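Local coordinates for protein aminomethyltransferase (Bartonella henselae, PDB 3GIR) that belongs to the aminomethyltransferase (glycine cleavage T-protein) family and carries a folate-binding domain followed by a C-terminal barrel domain, at residues 70-75 against 252-257; 98-103 against 161-166; 126-131 against 146-151; 131-136 against 207-212. One frame throughout, in Å; residues are numbered along the deposited sequence. Where two conformers were deposited one is given.

Interaction 1: 70-75 against 252-257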
loop_
_atom_site.group_PDB
_atom_site.type_symbol
_atom_site.label_atom_id
_atom_site.label_comp_id
_atom_site.label_asym_id
_atom_site.label_seq_id
_atom_site.Cartn_x
_atom_site.Cartn_y
_atom_site.Cartn_z
ATOM N N LEU A 70 10.132 15.058 -3.698
ATOM C CA LEU A 70 9.727 16.430 -3.452
ATOM C C LEU A 70 8.730 16.908 -4.492
ATOM O O LEU A 70 7.775 17.592 -4.123
ATOM C CB LEU A 70 10.955 17.349 -3.340
ATOM C CG LEU A 70 11.896 17.064 -2.158
ATOM C CD1 LEU A 70 13.263 17.840 -2.379
ATOM C CD2 LEU A 70 11.293 17.321 -0.788
ATOM N N HIS A 71 8.909 16.498 -5.739
ATOM C CA HIS A 71 7.966 16.841 -6.803
ATOM C C HIS A 71 6.538 16.406 -6.509
ATOM O O HIS A 71 5.565 17.159 -6.723
ATOM C CB HIS A 71 8.449 16.344 -8.178
ATOM C CG HIS A 71 7.514 16.733 -9.283
ATOM N ND1 HIS A 71 7.638 17.932 -9.955
ATOM C CD2 HIS A 71 6.418 16.116 -9.786
ATOM C CE1 HIS A 71 6.668 18.008 -10.861
ATOM N NE2 HIS A 71 5.900 16.938 -10.765
ATOM N N THR A 72 6.385 15.200 -5.950
ATOM C CA THR A 72 5.090 14.638 -5.650
ATOM C C THR A 72 4.390 15.442 -4.585
ATOM O O THR A 72 3.189 15.665 -4.650
ATOM C CB THR A 72 5.192 13.117 -5.253
ATOM O OG1 THR A 72 5.854 12.381 -6.301
ATOM C CG2 THR A 72 3.877 12.477 -4.979
ATOM N N ARG A 73 5.152 15.895 -3.595
ATOM C CA ARG A 73 4.545 16.648 -2.497
ATOM C C ARG A 73 4.212 18.108 -2.896
ATOM O O ARG A 73 3.389 18.739 -2.213
ATOM C CB ARG A 73 5.396 16.592 -1.266
ATOM C CG ARG A 73 5.495 15.194 -0.617
ATOM C CD ARG A 73 5.355 15.213 0.884
ATOM N NE ARG A 73 5.693 13.969 1.519
ATOM C CZ ARG A 73 4.898 12.905 1.554
ATOM N NH1 ARG A 73 3.681 12.951 1.055
ATOM N NH2 ARG A 73 5.337 11.784 2.064
ATOM N N ALA A 74 4.868 18.616 -3.922
ATOM C CA ALA A 74 4.686 20.021 -4.386
ATOM C C ALA A 74 3.776 20.182 -5.596
ATOM O O ALA A 74 3.203 21.283 -5.804
ATOM C CB ALA A 74 6.062 20.632 -4.637
ATOM N N HIS A 75 3.611 19.111 -6.393
ATOM C CA HIS A 75 3.048 19.184 -7.729
ATOM C C HIS A 75 2.182 17.940 -7.993
ATOM O O HIS A 75 1.249 17.687 -7.259
ATOM C CB HIS A 75 4.147 19.396 -8.806
ATOM C CG HIS A 75 4.873 20.690 -8.661
ATOM N ND1 HIS A 75 4.247 21.920 -8.829
ATOM C CD2 HIS A 75 6.145 20.950 -8.281
ATOM C CE1 HIS A 75 5.120 22.877 -8.550
ATOM N NE2 HIS A 75 6.276 22.319 -8.207
ATOM N N ASP A 252 8.691 4.544 -2.392
ATOM C CA ASP A 252 8.995 4.037 -1.063
ATOM C C ASP A 252 9.220 5.131 0.015
ATOM O O ASP A 252 8.722 4.981 1.117
ATOM C CB ASP A 252 10.221 3.064 -1.143
ATOM C CG ASP A 252 10.292 2.171 0.078
ATOM O OD1 ASP A 252 9.299 1.479 0.374
ATOM O OD2 ASP A 252 11.315 2.296 0.811
ATOM N N SER A 253 9.966 6.197 -0.277
ATOM C CA SER A 253 10.202 7.250 0.682
ATOM C C SER A 253 8.914 7.988 0.994
ATOM O O SER A 253 8.619 8.389 2.164
ATOM C CB SER A 253 11.336 8.193 0.272
ATOM O OG SER A 253 11.159 8.715 -1.044
ATOM N N LEU A 254 8.076 8.155 -0.031
ATOM C CA LEU A 254 6.788 8.789 0.210
ATOM C C LEU A 254 5.922 7.995 1.151
ATOM O O LEU A 254 5.304 8.581 2.100
ATOM C CB LEU A 254 6.045 9.106 -1.095
ATOM C CG LEU A 254 6.674 10.163 -1.990
ATOM C CD1 LEU A 254 6.172 9.932 -3.424
ATOM C CD2 LEU A 254 6.369 11.634 -1.546
ATOM N N ARG A 255 5.700 6.724 0.842
ATOM C CA ARG A 255 4.858 5.912 1.652
ATOM C C ARG A 255 5.385 5.760 3.075
ATOM O O ARG A 255 4.586 5.695 4.017
ATOM C CB ARG A 255 4.565 4.557 0.995
ATOM C CG ARG A 255 5.749 3.572 0.927
ATOM C CD ARG A 255 5.741 2.727 2.129
ATOM N NE ARG A 255 6.964 1.936 2.161
ATOM C CZ ARG A 255 7.336 1.107 3.141
ATOM N NH1 ARG A 255 6.605 0.883 4.208
ATOM N NH2 ARG A 255 8.490 0.451 2.977
ATOM N N LEU A 256 6.687 5.652 3.221
ATOM C CA LEU A 256 7.290 5.482 4.542
ATOM C C LEU A 256 7.141 6.727 5.399
ATOM O O LEU A 256 6.719 6.643 6.561
ATOM C CB LEU A 256 8.744 5.030 4.370
ATOM C CG LEU A 256 9.599 4.777 5.622
ATOM C CD1 LEU A 256 8.802 3.924 6.636
ATOM C CD2 LEU A 256 10.992 4.231 5.228
ATOM N N GLU A 257 7.350 7.896 4.824
ATOM C CA GLU A 257 6.969 9.201 5.509
ATOM C C GLU A 257 5.509 9.231 5.964
ATOM O O GLU A 257 5.168 9.777 7.000
ATOM C CB GLU A 257 7.268 10.391 4.614
ATOM C CG GLU A 257 8.675 10.775 4.551
ATOM C CD GLU A 257 8.893 12.036 3.752
ATOM O OE1 GLU A 257 7.948 12.429 3.024
ATOM O OE2 GLU A 257 9.998 12.625 3.814
#
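Arg73 reaches across from helix 65-74 and holds Glu257 of helix 248-257 in a salt bridge. The grip is side-on and both nitrogens go to one oxygen. Arg73 NH2 lies 2.9 Å from Glu257 OE1, on its anti lone pair, with an N-H...O angle of 155°. Arg73 NE is 3.1 Å from Glu257 OE1 and meets it nearly along the C-O bond. The guanidinium and carboxylate planes are only 17° apart, so the two groups are almost coplanar. A weak bond from Arg73 NH2 to the backbone oxygen Leu254 O spans 3.2 Å.

Leu254 CD2 sits over the centre of one guanidinium face, 3.7 Å from Arg73 CZ. The other methyl, Leu254 CD1, packs 3.8 Å from Thr72 CG2. Thr72 CG2 stands anti to the backbone N. The hydroxyl then lies beside that N, where OG1 bonds to Glu68 O one turn back. The motif is a helix-helix packing within the folate-binding domain, with segment axes 10.8 Å apart at 57°. Phe79 of strand 76-80 touches both Thr72 and Leu254 from the neighbouring sheet.

A second shell fixes the charged pair. Arg73 NH1 forms a salt bridge with Glu218 and a hydrogen bond to Thr216 O. Glu257 OE2 accepts from the backbone N of Phe347.

Interaction 2: 98-103 against 161-166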
loop_
_atom_site.group_PDB
_atom_site.type_symbol
_atom_site.label_atom_id
_atom_site.label_comp_id
_atom_site.label_asym_id
_atom_site.label_seq_id
_atom_site.Cartn_x
_atom_site.Cartn_y
_atom_site.Cartn_z
ATOM N N LEU A 98 -17.412 -12.244 0.087
ATOM C CA LEU A 98 -16.441 -11.251 0.570
ATOM C C LEU A 98 -16.409 -11.167 2.065
ATOM O O LEU A 98 -15.339 -11.032 2.653
ATOM C CB LEU A 98 -16.612 -9.879 -0.128
ATOM C CG LEU A 98 -16.130 -9.930 -1.581
ATOM C CD1 LEU A 98 -16.715 -8.671 -2.263
ATOM C CD2 LEU A 98 -14.580 -9.974 -1.683
ATOM N N SER A 99 -17.578 -11.299 2.694
ATOM C CA SER A 99 -17.623 -11.253 4.173
ATOM C C SER A 99 -17.084 -12.507 4.838
ATOM O O SER A 99 -16.788 -12.492 6.009
ATOM C CB SER A 99 -19.066 -10.979 4.620
ATOM O OG SER A 99 -19.601 -9.874 3.977
ATOM N N TYR A 100 -16.927 -13.577 4.090
ATOM C CA TYR A 100 -16.199 -14.757 4.551
ATOM C C TYR A 100 -14.709 -14.683 4.261
ATOM O O TYR A 100 -13.850 -14.958 5.110
ATOM C CB TYR A 100 -16.800 -15.973 3.900
ATOM C CG TYR A 100 -16.003 -17.227 4.121
ATOM C CD1 TYR A 100 -15.886 -17.785 5.390
ATOM C CD2 TYR A 100 -15.362 -17.862 3.090
ATOM C CE1 TYR A 100 -15.144 -18.914 5.602
ATOM C CE2 TYR A 100 -14.639 -19.025 3.287
ATOM C CZ TYR A 100 -14.555 -19.559 4.581
ATOM O OH TYR A 100 -13.798 -20.671 4.828
ATOM N N ALA A 101 -14.376 -14.251 3.038
ATOM C CA ALA A 101 -12.974 -14.241 2.636
ATOM C C ALA A 101 -12.155 -13.241 3.377
ATOM O O ALA A 101 -10.972 -13.473 3.654
ATOM C CB ALA A 101 -12.798 -14.028 1.070
ATOM N N LEU A 102 -12.767 -12.085 3.649
ATOM C CA LEU A 102 -12.065 -10.941 4.264
ATOM C C LEU A 102 -12.816 -10.482 5.498
ATOM O O LEU A 102 -14.059 -10.603 5.521
ATOM C CB LEU A 102 -12.033 -9.750 3.307
ATOM C CG LEU A 102 -11.390 -9.997 1.957
ATOM C CD1 LEU A 102 -11.589 -8.786 1.002
ATOM C CD2 LEU A 102 -9.865 -10.315 2.094
ATOM N N PRO A 103 -12.109 -9.784 6.407
ATOM C CA PRO A 103 -12.801 -9.259 7.611
ATOM C C PRO A 103 -13.522 -7.933 7.352
ATOM O O PRO A 103 -13.174 -6.897 7.919
ATOM C CB PRO A 103 -11.660 -9.091 8.624
ATOM C CG PRO A 103 -10.468 -8.786 7.747
ATOM C CD PRO A 103 -10.671 -9.556 6.455
ATOM N N PHE A 161 -15.215 -21.329 -3.342
ATOM C CA PHE A 161 -15.757 -22.649 -3.784
ATOM C C PHE A 161 -17.235 -22.830 -3.399
ATOM O O PHE A 161 -18.055 -23.297 -4.211
ATOM C CB PHE A 161 -14.984 -23.789 -3.161
ATOM C CG PHE A 161 -13.674 -24.132 -3.815
ATOM C CD1 PHE A 161 -13.344 -23.751 -5.112
ATOM C CD2 PHE A 161 -12.734 -24.819 -3.080
ATOM C CE1 PHE A 161 -12.114 -24.140 -5.670
ATOM C CE2 PHE A 161 -11.543 -25.198 -3.675
ATOM C CZ PHE A 161 -11.250 -24.840 -4.905
ATOM N N GLY A 162 -17.577 -22.482 -2.182
ATOM C CA GLY A 162 -18.980 -22.625 -1.778
ATOM C C GLY A 162 -19.972 -21.610 -2.341
ATOM O O GLY A 162 -21.214 -21.811 -2.284
ATOM N N PHE A 163 -19.483 -20.511 -2.916
ATOM C CA PHE A 163 -20.365 -19.384 -3.162
ATOM C C PHE A 163 -20.698 -19.215 -4.603
ATOM O O PHE A 163 -19.917 -19.565 -5.490
ATOM C CB PHE A 163 -19.715 -18.055 -2.664
ATOM C CG PHE A 163 -19.527 -17.990 -1.198
ATOM C CD1 PHE A 163 -20.543 -17.510 -0.377
ATOM C CD2 PHE A 163 -18.346 -18.405 -0.610
ATOM C CE1 PHE A 163 -20.352 -17.478 0.986
ATOM C CE2 PHE A 163 -18.190 -18.385 0.695
ATOM C CZ PHE A 163 -19.206 -17.884 1.497
ATOM N N GLU A 164 -21.867 -18.668 -4.862
ATOM C CA GLU A 164 -22.251 -18.374 -6.269
ATOM C C GLU A 164 -21.730 -16.991 -6.637
ATOM O O GLU A 164 -22.414 -15.984 -6.588
ATOM C CB GLU A 164 -23.753 -18.473 -6.521
ATOM C CG GLU A 164 -24.062 -18.425 -8.029
ATOM C CD GLU A 164 -25.527 -18.481 -8.374
ATOM O OE1 GLU A 164 -26.385 -18.405 -7.466
ATOM O OE2 GLU A 164 -25.819 -18.596 -9.582
ATOM N N CYS A 165 -20.468 -16.972 -6.977
ATOM C CA CYS A 165 -19.739 -15.735 -7.261
ATOM C C CYS A 165 -18.570 -16.137 -8.142
ATOM O O CYS A 165 -18.104 -17.286 -8.064
ATOM C CB CYS A 165 -19.239 -15.097 -5.942
ATOM S SG CYS A 165 -18.352 -13.504 -6.100
ATOM N N GLN A 166 -18.059 -15.194 -8.924
ATOM C CA GLN A 166 -16.855 -15.426 -9.703
ATOM C C GLN A 166 -15.736 -14.451 -9.273
ATOM O O GLN A 166 -16.038 -13.338 -8.892
ATOM C CB GLN A 166 -17.138 -15.201 -11.188
ATOM C CG GLN A 166 -18.190 -16.166 -11.794
ATOM C CD GLN A 166 -17.833 -17.642 -11.673
ATOM O OE1 GLN A 166 -18.669 -18.469 -11.253
ATOM N NE2 GLN A 166 -16.605 -17.991 -12.050
#
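Tyr100 and Phe163 are brought together by different first torsions. In Tyr100, CG is anti to the backbone N (chi1 171°), and the ring swings out from helix 94-101 toward the loop. In Phe163, CG stands anti to the carbonyl carbon (chi1 -66°), and the ring reaches back toward the helix.

The two side chains cross at about a right angle. The nearest atoms are Tyr100 CD2 and Phe163 CE2, 3.7 Å apart. Phe163 CZ also touches the root of the tyrosine, 3.9 Å from Tyr100 CB. The contact on the tyrosine therefore falls on CB and the near side of the ring. Tyr100 CD2 lies at the edge of the phenylalanine ring, near its plane. Phe163 CE2 comes to the tyrosine ring obliquely. The ring planes are 37° apart and the centroids 5.9 Å apart, an oblique aromatic pair.

This is packing at the protein surface. It joins the last turn of helix 94-101 to the loop between helix 149-159 and strand 166-169. In that loop Glu164 is the centre of an inverse gamma turn, next to the phenylalanine. No hydrogen bond links the two segments, and the contact is apolar.

Phe163 also rests on Glu96 of the same helix, which adds to the hold between helix and loop. Tyr100 has a further neighbour in Tyr293, from another loop. Arg159 of helix 149-159 donates a hydrogen bond through NH1 to Ala101 O.

Interaction 3: 126-131 against 146-151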
loop_
_atom_site.group_PDB
_atom_site.type_symbol
_atom_site.label_atom_id
_atom_site.label_comp_id
_atom_site.label_asym_id
_atom_site.label_seq_id
_atom_site.Cartn_x
_atom_site.Cartn_y
_atom_site.Cartn_z
ATOM N N ILE A 126 -1.145 -12.012 8.014
ATOM C CA ILE A 126 -1.588 -11.246 6.854
ATOM C C ILE A 126 -0.980 -11.805 5.590
ATOM O O ILE A 126 0.214 -11.622 5.283
ATOM C CB ILE A 126 -1.272 -9.749 7.024
ATOM C CG1 ILE A 126 -2.039 -9.132 8.199
ATOM C CG2 ILE A 126 -1.677 -8.923 5.706
ATOM C CD1 ILE A 126 -1.506 -7.767 8.631
ATOM N N LEU A 127 -1.792 -12.516 4.788
ATOM C CA LEU A 127 -1.323 -13.021 3.487
ATOM C C LEU A 127 -1.059 -11.860 2.494
ATOM O O LEU A 127 -0.147 -11.945 1.682
ATOM C CB LEU A 127 -2.393 -13.942 2.862
ATOM C CG LEU A 127 -2.611 -15.217 3.719
ATOM C CD1 LEU A 127 -3.890 -16.029 3.311
ATOM C CD2 LEU A 127 -1.331 -16.119 3.529
ATOM N N ASP A 128 -1.888 -10.832 2.552
ATOM C CA ASP A 128 -1.773 -9.627 1.715
ATOM C C ASP A 128 -2.674 -8.575 2.275
ATOM O O ASP A 128 -3.723 -8.874 2.846
ATOM C CB ASP A 128 -2.121 -9.874 0.239
ATOM C CG ASP A 128 -1.424 -8.866 -0.722
ATOM O OD1 ASP A 128 -0.562 -8.113 -0.204
ATOM O OD2 ASP A 128 -1.878 -8.766 -1.903
ATOM N N ASP A 129 -2.280 -7.326 2.106
ATOM C CA ASP A 129 -3.227 -6.234 2.366
ATOM C C ASP A 129 -3.819 -5.790 1.040
ATOM O O ASP A 129 -3.197 -6.004 -0.023
ATOM C CB ASP A 129 -2.668 -5.100 3.224
ATOM C CG ASP A 129 -1.494 -4.415 2.710
ATOM O OD1 ASP A 129 -0.776 -4.854 1.764
ATOM O OD2 ASP A 129 -1.229 -3.323 3.362
ATOM N N LEU A 130 -5.064 -5.299 1.105
ATOM C CA LEU A 130 -5.856 -5.153 -0.134
ATOM C C LEU A 130 -6.711 -3.922 0.019
ATOM O O LEU A 130 -7.012 -3.556 1.122
ATOM C CB LEU A 130 -6.785 -6.413 -0.261
ATOM C CG LEU A 130 -6.258 -7.831 -0.358
ATOM C CD1 LEU A 130 -7.285 -8.982 -0.174
ATOM C CD2 LEU A 130 -5.559 -8.038 -1.713
ATOM N N ILE A 131 -7.203 -3.345 -1.083
ATOM C CA ILE A 131 -8.264 -2.384 -1.059
ATOM C C ILE A 131 -9.435 -2.992 -1.812
ATOM O O ILE A 131 -9.305 -3.476 -2.972
ATOM C CB ILE A 131 -7.928 -1.028 -1.719
ATOM C CG1 ILE A 131 -6.593 -0.494 -1.205
ATOM C CG2 ILE A 131 -9.100 -0.077 -1.610
ATOM C CD1 ILE A 131 -6.652 -0.158 0.255
ATOM N N ALA A 146 1.720 -6.678 -5.986
ATOM C CA ALA A 146 2.409 -7.381 -7.029
ATOM C C ALA A 146 2.941 -8.756 -6.629
ATOM O O ALA A 146 2.723 -9.741 -7.337
ATOM C CB ALA A 146 3.526 -6.479 -7.578
ATOM N N GLY A 147 3.612 -8.822 -5.520
ATOM C CA GLY A 147 4.255 -10.094 -5.141
ATOM C C GLY A 147 3.317 -11.210 -4.765
ATOM O O GLY A 147 3.678 -12.386 -4.727
ATOM N N ASN A 148 2.102 -10.817 -4.432
ATOM C CA ASN A 148 1.094 -11.694 -3.901
ATOM C C ASN A 148 -0.073 -11.936 -4.790
ATOM O O ASN A 148 -1.018 -12.619 -4.405
ATOM C CB ASN A 148 0.550 -11.107 -2.575
ATOM C CG ASN A 148 1.616 -10.911 -1.519
ATOM O OD1 ASN A 148 1.655 -9.874 -0.829
ATOM N ND2 ASN A 148 2.496 -11.864 -1.406
ATOM N N ALA A 149 -0.070 -11.400 -5.992
ATOM C CA ALA A 149 -1.273 -11.393 -6.850
ATOM C C ALA A 149 -1.695 -12.822 -7.199
ATOM O O ALA A 149 -2.865 -13.169 -7.116
ATOM C CB ALA A 149 -0.970 -10.594 -8.115
ATOM N N GLN A 150 -0.739 -13.634 -7.596
ATOM C CA GLN A 150 -1.059 -15.015 -7.974
ATOM C C GLN A 150 -1.567 -15.819 -6.796
ATOM O O GLN A 150 -2.596 -16.487 -6.933
ATOM C CB GLN A 150 0.147 -15.681 -8.604
ATOM C CG GLN A 150 -0.096 -17.034 -9.214
ATOM C CD GLN A 150 1.183 -17.567 -9.975
ATOM O OE1 GLN A 150 2.297 -17.614 -9.409
ATOM N NE2 GLN A 150 1.007 -17.956 -11.242
ATOM N N ALA A 151 -0.870 -15.773 -5.668
ATOM C CA ALA A 151 -1.330 -16.451 -4.413
ATOM C C ALA A 151 -2.644 -15.935 -3.895
ATOM O O ALA A 151 -3.472 -16.733 -3.461
ATOM C CB ALA A 151 -0.303 -16.287 -3.284
#
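The Asp128 carboxylate and the Asn148 amide meet with their planes 74° apart, far from coplanar. Asn148 CB lies over one face of the Asp128 carboxylate, 3.5 Å from Asp128 CG. The modelled Asn148 OD1 is 2.9 Å from Asp128 OD1. It stands almost straight above that oxygen, on the same face as Asn148 CB and far out of the carboxylate plane. The amide is probably turned over in the model, so the identity of that amide atom is doubtful. With the amide turned back, this may be a hydrogen bond.

The contact joins a strand to the start of a helix. Strand 126-136 belongs to a five-stranded antiparallel sheet, and the chain turns a corner at Leu127. Strand 139-144 runs back beside it and leads through a short turn into helix 149-159. Asn148 lies at the turn leading into that helix, and its CA is 6.6 Å from that of Asp128.

Asp128 CG is anti to the backbone N (chi1 -154°), which sends the carboxylate across to the turn. Its other oxygen, OD2, accepts a hydrogen bond from the backbone N of Asn145, just after strand 139-144. Asp152 OD2 lies close to the same oxygen. Asn148 also touches His263 from a loop.

Leu127 borders the contact through its backbone rather than its side chain. Asp128 OD2 also packs against carbon of the partner side chain, 3.4 Å from Asn148 CB.

Interaction 4: 131-136 against 207-212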
loop_
_atom_site.group_PDB
_atom_site.type_symbol
_atom_site.label_atom_id
_atom_site.label_comp_id
_atom_site.label_asym_id
_atom_site.label_seq_id
_atom_site.Cartn_x
_atom_site.Cartn_y
_atom_site.Cartn_z
ATOM N N ILE A 131 -7.203 -3.345 -1.083
ATOM C CA ILE A 131 -8.264 -2.384 -1.059
ATOM C C ILE A 131 -9.435 -2.992 -1.812
ATOM O O ILE A 131 -9.305 -3.476 -2.972
ATOM C CB ILE A 131 -7.928 -1.028 -1.719
ATOM C CG1 ILE A 131 -6.593 -0.494 -1.205
ATOM C CG2 ILE A 131 -9.100 -0.077 -1.610
ATOM C CD1 ILE A 131 -6.652 -0.158 0.255
ATOM N N LEU A 132 -10.592 -2.988 -1.120
ATOM C CA LEU A 132 -11.871 -3.504 -1.644
ATOM C C LEU A 132 -12.792 -2.315 -1.950
ATOM O O LEU A 132 -12.987 -1.464 -1.077
ATOM C CB LEU A 132 -12.517 -4.382 -0.585
ATOM C CG LEU A 132 -13.950 -4.900 -0.891
ATOM C CD1 LEU A 132 -14.003 -5.873 -2.043
ATOM C CD2 LEU A 132 -14.575 -5.521 0.315
ATOM N N THR A 133 -13.349 -2.267 -3.160
ATOM C CA THR A 133 -14.293 -1.198 -3.581
ATOM C C THR A 133 -15.532 -1.822 -4.103
ATOM O O THR A 133 -15.455 -2.798 -4.834
ATOM C CB THR A 133 -13.657 -0.345 -4.706
ATOM O OG1 THR A 133 -12.428 0.203 -4.204
ATOM C CG2 THR A 133 -14.577 0.835 -5.075
ATOM N N ARG A 134 -16.683 -1.361 -3.631
ATOM C CA ARG A 134 -17.952 -1.819 -4.174
ATOM C C ARG A 134 -18.313 -0.991 -5.377
ATOM O O ARG A 134 -18.250 0.257 -5.314
ATOM C CB ARG A 134 -19.038 -1.727 -3.129
ATOM C CG ARG A 134 -20.327 -2.354 -3.565
ATOM C CD ARG A 134 -21.290 -2.437 -2.444
ATOM N NE ARG A 134 -22.326 -3.444 -2.746
ATOM C CZ ARG A 134 -23.205 -3.825 -1.807
ATOM N NH1 ARG A 134 -23.200 -3.252 -0.617
ATOM N NH2 ARG A 134 -24.105 -4.761 -2.095
ATOM N N LEU A 135 -18.623 -1.671 -6.459
ATOM C CA LEU A 135 -18.939 -1.012 -7.744
ATOM C C LEU A 135 -20.419 -1.065 -8.102
ATOM O O LEU A 135 -20.902 -0.158 -8.784
ATOM C CB LEU A 135 -18.112 -1.601 -8.864
ATOM C CG LEU A 135 -16.614 -1.225 -8.806
ATOM C CD1 LEU A 135 -15.901 -1.996 -9.942
ATOM C CD2 LEU A 135 -16.472 0.310 -8.846
ATOM N N ALA A 136 -21.115 -2.055 -7.543
ATOM C CA ALA A 136 -22.548 -2.269 -7.823
ATOM C C ALA A 136 -23.095 -3.188 -6.730
ATOM O O ALA A 136 -22.377 -3.636 -5.841
ATOM C CB ALA A 136 -22.767 -2.861 -9.206
ATOM N N ASP A 207 -14.615 -0.828 -18.442
ATOM C CA ASP A 207 -13.286 -1.370 -18.152
ATOM C C ASP A 207 -12.294 -0.334 -17.543
ATOM O O ASP A 207 -11.130 -0.661 -17.377
ATOM C CB ASP A 207 -12.673 -2.080 -19.363
ATOM C CG ASP A 207 -13.428 -3.397 -19.741
ATOM O OD1 ASP A 207 -14.250 -3.878 -18.958
ATOM O OD2 ASP A 207 -13.122 -3.979 -20.795
ATOM N N TRP A 208 -12.762 0.852 -17.183
ATOM C CA TRP A 208 -11.909 1.821 -16.514
ATOM C C TRP A 208 -12.361 1.837 -15.043
ATOM O O TRP A 208 -13.524 1.614 -14.739
ATOM C CB TRP A 208 -12.089 3.248 -17.065
ATOM C CG TRP A 208 -11.416 3.552 -18.333
ATOM C CD1 TRP A 208 -11.567 2.913 -19.483
ATOM C CD2 TRP A 208 -10.607 4.708 -18.595
ATOM N NE1 TRP A 208 -10.811 3.523 -20.462
ATOM C CE2 TRP A 208 -10.198 4.615 -19.935
ATOM C CE3 TRP A 208 -10.080 5.715 -17.795
ATOM C CZ2 TRP A 208 -9.372 5.576 -20.519
ATOM C CZ3 TRP A 208 -9.255 6.668 -18.374
ATOM C CH2 TRP A 208 -8.917 6.571 -19.723
ATOM N N PHE A 209 -11.430 2.102 -14.122
ATOM C CA PHE A 209 -11.755 2.195 -12.681
ATOM C C PHE A 209 -10.925 3.313 -12.111
ATOM O O PHE A 209 -9.703 3.274 -12.259
ATOM C CB PHE A 209 -11.455 0.816 -12.046
ATOM C CG PHE A 209 -11.559 0.736 -10.558
ATOM C CD1 PHE A 209 -12.673 1.137 -9.888
ATOM C CD2 PHE A 209 -10.496 0.212 -9.817
ATOM C CE1 PHE A 209 -12.766 1.034 -8.477
ATOM C CE2 PHE A 209 -10.592 0.062 -8.437
ATOM C CZ PHE A 209 -11.727 0.535 -7.764
ATOM N N ILE A 210 -11.537 4.351 -11.504
ATOM C CA ILE A 210 -10.789 5.438 -10.924
ATOM C C ILE A 210 -11.159 5.537 -9.469
ATOM O O ILE A 210 -12.360 5.529 -9.124
ATOM C CB ILE A 210 -11.076 6.786 -11.618
ATOM C CG1 ILE A 210 -10.602 6.678 -13.088
ATOM C CG2 ILE A 210 -10.452 7.985 -10.863
ATOM C CD1 ILE A 210 -10.824 7.993 -13.924
ATOM N N THR A 211 -10.139 5.666 -8.627
ATOM C CA THR A 211 -10.316 5.848 -7.186
ATOM C C THR A 211 -9.555 7.091 -6.718
ATOM O O THR A 211 -8.544 7.475 -7.323
ATOM C CB THR A 211 -9.878 4.630 -6.339
ATOM O OG1 THR A 211 -8.455 4.413 -6.548
ATOM C CG2 THR A 211 -10.680 3.318 -6.641
ATOM N N ARG A 212 -10.077 7.755 -5.688
ATOM C CA ARG A 212 -9.376 8.852 -5.048
ATOM C C ARG A 212 -8.669 8.255 -3.836
ATOM O O ARG A 212 -9.209 8.122 -2.748
ATOM C CB ARG A 212 -10.332 10.004 -4.688
ATOM C CG ARG A 212 -9.606 11.243 -4.258
ATOM C CD ARG A 212 -10.500 12.507 -4.208
ATOM N NE ARG A 212 -9.770 13.697 -4.348
ATOM C CZ ARG A 212 -10.267 14.826 -4.844
ATOM N NH1 ARG A 212 -11.525 14.861 -5.266
ATOM N NH2 ARG A 212 -9.522 15.863 -4.975
#
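Phe209 points its ring from strand 209-211 at Thr133 and Leu135 on strand 126-136. From CB the side chain leaves with CG anti to the backbone N (chi1 173°), which carries the ring across to the other strand. Along one side of the ring, CD1 is the first atom to meet a partner, at 4.0 Å from Leu135 CD2. CE1 comes next and meets two residues. It lies 3.8 Å from Leu135 CD2 and 3.9 Å from the methyl Thr133 CG2. At the tip, Phe209 CZ is 3.6 Å from Thr133 OG1 and 3.7 Å from Thr133 CB. The threonine oxygen lies in the ring plane, at the edge. The leucine methyl comes in obliquely. Thr133 OG1 has its polar partner in Ser114 OG, to which it is hydrogen-bonded.

The contact packs a mixed sheet against an antiparallel one. The short strand segments cross at 121°, and their axes are 10.4 Å apart. Phe209 also touches Met141 of strand 139-144, the sheet neighbour of strand 126-136. On the far side of strand 126-136, Leu132 and Arg134 pack against helix 94-101.

How the interactions relate
All four contacts lie in the folate-binding domain. Interactions 1 and 4 are buried, interaction 3 is partly buried, and interaction 2 is at the surface. Their chemistry differs: 1 pairs helices through an ion pair backed by leucine, 3 is polar at a strand-helix turn, and 2 and 4 rest on aromatic rings. Interactions 3 and 4 share strand 126-136 and Ile131. Interaction 2 borders both: Leu102 CD2 lies 3.7 Å from Leu130 CD1 of interaction 3, and Leu98 CD1 is 3.9 Å from Leu132 CD1 of interaction 4. Interaction 1 stands apart, its centre about 36 Å from that of interaction 2, yet its loop encloses the others in sequence.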